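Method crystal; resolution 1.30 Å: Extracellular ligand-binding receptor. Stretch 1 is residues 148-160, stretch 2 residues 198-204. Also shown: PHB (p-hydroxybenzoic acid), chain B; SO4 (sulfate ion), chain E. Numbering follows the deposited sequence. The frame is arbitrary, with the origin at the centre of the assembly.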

# COMPACT_ATOMS: atom_id res chain seq x y z
N ASP A 148 -8.13 -13.54 4.46
CA ASP A 148 -8.58 -13.63 5.85
C ASP A 148 -7.48 -13.22 6.83
O ASP A 148 -6.89 -14.05 7.54
CB ASP A 148 -9.00 -15.07 6.12
CG ASP A 148 -9.64 -15.23 7.47
OD1 ASP A 148 -10.09 -14.23 8.07
OD2 ASP A 148 -9.69 -16.39 7.92
N TYR A 149 -7.19 -11.93 6.89
CA TYR A 149 -6.32 -11.37 7.93
C TYR A 149 -6.59 -9.87 7.98
O TYR A 149 -7.44 -9.36 7.26
CB TYR A 149 -4.81 -11.71 7.72
CG TYR A 149 -4.07 -10.93 6.62
CD1 TYR A 149 -4.55 -10.85 5.30
CD2 TYR A 149 -2.86 -10.35 6.92
CE1 TYR A 149 -3.83 -10.14 4.34
CE2 TYR A 149 -2.14 -9.64 5.95
CZ TYR A 149 -2.64 -9.53 4.68
OH TYR A 149 -1.94 -8.84 3.71
N GLY A 150 -5.85 -9.14 8.82
CA GLY A 150 -6.15 -7.76 9.20
C GLY A 150 -6.68 -6.86 8.09
O GLY A 150 -7.78 -6.32 8.20
N PRO A 151 -5.92 -6.66 7.00
CA PRO A 151 -6.34 -5.65 6.02
C PRO A 151 -7.54 -6.15 5.21
O PRO A 151 -8.35 -5.34 4.75
CB PRO A 151 -5.07 -5.45 5.16
CG PRO A 151 -4.31 -6.74 5.32
CD PRO A 151 -4.55 -7.16 6.76
N GLY A 152 -7.68 -7.47 5.02
CA GLY A 152 -8.87 -8.00 4.34
C GLY A 152 -10.13 -7.77 5.15
O GLY A 152 -11.18 -7.41 4.61
N ILE A 153 -10.04 -8.00 6.47
CA ILE A 153 -11.17 -7.77 7.37
C ILE A 153 -11.55 -6.28 7.38
O ILE A 153 -12.73 -5.96 7.28
CB ILE A 153 -10.83 -8.30 8.78
CG1 ILE A 153 -10.69 -9.83 8.71
CG2 ILE A 153 -11.96 -7.91 9.74
CD1 ILE A 153 -10.04 -10.50 9.92
N ASP A 154 -10.56 -5.37 7.38
CA ASP A 154 -10.86 -3.94 7.27
C ASP A 154 -11.59 -3.66 5.94
O ASP A 154 -12.57 -2.94 5.90
CB ASP A 154 -9.59 -3.10 7.25
CG ASP A 154 -9.04 -2.71 8.61
OD1 ASP A 154 -9.50 -3.13 9.66
OD2 ASP A 154 -8.01 -2.00 8.56
N ALA A 155 -11.10 -4.21 4.84
CA ALA A 155 -11.71 -3.94 3.52
C ALA A 155 -13.15 -4.44 3.48
O ALA A 155 -14.04 -3.75 2.97
CB ALA A 155 -10.92 -4.60 2.38
N GLU A 156 -13.39 -5.66 4.00
CA GLU A 156 -14.75 -6.17 4.04
C GLU A 156 -15.67 -5.24 4.84
O GLU A 156 -16.79 -4.94 4.40
CB GLU A 156 -14.74 -7.59 4.63
CG GLU A 156 -16.14 -8.16 4.83
CD GLU A 156 -16.13 -9.52 5.48
OE1 GLU A 156 -15.09 -10.03 5.82
OE2 GLU A 156 -17.24 -10.05 5.71
N THR A 157 -15.24 -4.84 6.04
CA THR A 157 -16.06 -3.99 6.93
C THR A 157 -16.33 -2.65 6.24
O THR A 157 -17.48 -2.19 6.19
CB THR A 157 -15.31 -3.79 8.25
OG1 THR A 157 -15.10 -5.07 8.84
CG2 THR A 157 -16.13 -2.89 9.15
N ALA A 158 -15.29 -2.06 5.65
CA ALA A 158 -15.45 -0.76 4.99
C ALA A 158 -16.42 -0.85 3.82
O ALA A 158 -17.29 0.02 3.61
CB ALA A 158 -14.09 -0.27 4.49
N PHE A 159 -16.28 -1.91 3.00
CA PHE A 159 -17.15 -2.02 1.84
C PHE A 159 -18.60 -2.28 2.27
O PHE A 159 -19.53 -1.63 1.75
CB PHE A 159 -16.69 -3.14 0.87
CG PHE A 159 -17.36 -3.05 -0.45
CD1 PHE A 159 -18.62 -3.61 -0.66
CD2 PHE A 159 -16.77 -2.34 -1.48
CE1 PHE A 159 -19.27 -3.48 -1.89
CE2 PHE A 159 -17.38 -2.24 -2.73
CZ PHE A 159 -18.65 -2.78 -2.92
N LYS A 160 -18.82 -3.23 3.19
CA LYS A 160 -20.20 -3.51 3.66
C LYS A 160 -20.82 -2.23 4.18
O LYS A 160 -21.96 -1.91 3.78
CB LYS A 160 -20.19 -4.51 4.81
CG LYS A 160 -20.05 -5.93 4.39
CD LYS A 160 -20.03 -6.82 5.64
CE LYS A 160 -20.02 -8.30 5.28
NZ LYS A 160 -20.15 -9.11 6.53
N ILE A 198 -18.13 -8.28 -8.01
CA ILE A 198 -17.26 -8.74 -6.91
C ILE A 198 -16.49 -7.55 -6.40
O ILE A 198 -16.04 -6.71 -7.21
CB ILE A 198 -16.25 -9.75 -7.48
CG1 ILE A 198 -16.96 -11.03 -7.95
CG2 ILE A 198 -15.18 -10.11 -6.46
CD1 ILE A 198 -16.09 -11.84 -8.90
N PHE A 199 -16.33 -7.47 -5.08
CA PHE A 199 -15.32 -6.59 -4.50
C PHE A 199 -14.27 -7.46 -3.84
O PHE A 199 -14.62 -8.35 -3.06
CB PHE A 199 -15.91 -5.63 -3.44
CG PHE A 199 -14.83 -4.91 -2.70
CD1 PHE A 199 -14.06 -3.92 -3.35
CD2 PHE A 199 -14.53 -5.25 -1.39
CE1 PHE A 199 -13.01 -3.28 -2.70
CE2 PHE A 199 -13.48 -4.61 -0.73
CZ PHE A 199 -12.74 -3.62 -1.37
N THR A 200 -12.99 -7.22 -4.15
CA THR A 200 -11.93 -8.04 -3.60
C THR A 200 -10.71 -7.26 -3.18
O THR A 200 -10.34 -6.21 -3.73
CB THR A 200 -11.55 -9.16 -4.62
OG1 THR A 200 -10.69 -10.13 -4.01
CG2 THR A 200 -10.82 -8.58 -5.79
N PHE A 201 -10.06 -7.82 -2.16
CA PHE A 201 -8.70 -7.50 -1.78
C PHE A 201 -7.95 -8.80 -1.45
O PHE A 201 -8.50 -9.64 -0.72
CB PHE A 201 -8.65 -6.64 -0.49
CG PHE A 201 -7.28 -6.67 0.16
CD1 PHE A 201 -6.19 -5.93 -0.34
CD2 PHE A 201 -7.05 -7.52 1.27
CE1 PHE A 201 -4.93 -6.02 0.20
CE2 PHE A 201 -5.78 -7.61 1.82
CZ PHE A 201 -4.72 -6.87 1.30
N LEU A 202 -6.73 -8.92 -1.98
CA LEU A 202 -5.74 -9.87 -1.49
C LEU A 202 -4.43 -9.08 -1.52
O LEU A 202 -4.29 -8.12 -2.28
CB LEU A 202 -5.62 -11.11 -2.39
CG LEU A 202 -6.92 -11.80 -2.82
CD1 LEU A 202 -7.50 -11.19 -4.09
CD2 LEU A 202 -6.65 -13.27 -3.05
N PRO A 203 -3.41 -9.46 -0.74
CA PRO A 203 -2.13 -8.72 -0.77
C PRO A 203 -1.51 -8.88 -2.16
O PRO A 203 -1.51 -9.98 -2.77
CB PRO A 203 -1.28 -9.42 0.30
CG PRO A 203 -1.92 -10.79 0.44
CD PRO A 203 -3.41 -10.57 0.23
N ALA A 204 -0.97 -7.78 -2.67
CA ALA A 204 -0.37 -7.81 -4.02
C ALA A 204 0.75 -8.83 -4.06
O ALA A 204 1.60 -8.92 -3.18
CB ALA A 204 0.13 -6.44 -4.36
C1' PHB B . -0.95 -5.71 4.54
O1' PHB B . -1.32 -4.77 5.25
O2' PHB B . -0.62 -6.85 5.02
C1 PHB B . -0.95 -5.51 3.06
C2 PHB B . -1.80 -4.56 2.47
C3 PHB B . -1.84 -4.40 1.11
C4 PHB B . -1.07 -5.21 0.29
C5 PHB B . -0.24 -6.16 0.84
C6 PHB B . -0.17 -6.33 2.22
O4 PHB B . -1.12 -5.13 -1.05
S SO4 E . -3.28 -10.43 11.31
O1 SO4 E . -2.35 -11.13 10.34
O2 SO4 E . -2.88 -10.91 12.66
O3 SO4 E . -3.15 -9.07 10.81
O4 SO4 E . -4.67 -10.80 11.06

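Helix 150-160 packs against strand 198-201 and the loop residues that follow it, the two running roughly antiparallel (151° between their N-to-C directions) with axes 8.7 Å apart at closest approach. No hydrogen bond crosses the interface; it is held by apolar packing, and the 362 Å² buried, both sides summed, comes largely from three phenylalanines. Alternation along the strand sets the pattern: Phe199 and Phe201 direct CA-to-CB toward the helix, as does Pro203 beyond the strand, whereas Ile198, Thr200 and Leu202 point away.

Phe199 has the largest covered area, 85 Å². Its ring forms an offset stack with that of Phe159, the centroids 4.5 Å apart and the planes 15° from parallel; Phe159 CD2 lies 3.4 Å from Phe199 CG, each over a face of the other ring. The offset brings the base of one side chain over the neighbouring ring, so that Phe199 CB sits 3.9 Å from the centroid of the Phe159 ring, 13° off its normal, in a CH-pi contact. Both residues are t at chi1. Flat side chains suit this place because two broad surfaces can meet closely where the backbones are well separated: the CA atoms of Phe159 and Phe199 are 8.0 Å apart. One turn back along the helix, Ala155 meets the far end of the Phe199 ring, with Ala155 CB 4.0 Å from Phe199 CE2. Its carbonyl is near the same ring atom (Ala155 O to Phe199 CE2, 3.8 Å), but that oxygen is already engaged within the helix by Phe159 N, 2.9 Å away.

Phe201, with 78 Å² covered, fills the other end of the contact, where the backbones come closer: its CA is 6.1 Å from the CA of Gly152. Gly152 offers only backbone to the ring, Gly152 CA lying 3.6 Å from Phe201 CD2; an ideal CB would be 3.8 Å from Phe201 CD2, a contact rather than a clash. Ala155 again adds a small methyl, its CB 4.2 Å from Phe201 CB, so this one residue touches both strand phenylalanines. Farther out along the ring, Pro151 CG approaches Phe201 CE2 at 3.9 Å, and Tyr149 CE1 lies near the ring edge, 4.1 Å from Phe201 CE2.

Tyr149, the N-cap residue, starts sideways at CA-to-CB, yet the end of its side chain comes nearer the other stretch. Its OH is 3.5 Å from Pro203 CB and donates a hydrogen bond to PHB O2' (2.7 Å). At the other end of the ligand, Ala204 N donates to PHB O4 (3.1 Å) in a nearly straight bond. The p-hydroxybenzoic acid thus bridges the stretches, while Phe201 CE1 and Pro203 CB line it with carbon, 3.6 Å from PHB C3 and 3.5 Å from PHB C5 respectively. Taking no part in this packing, Lys160 NZ and Glu156 OE2 form a salt bridge at 3.2 Å within the helix.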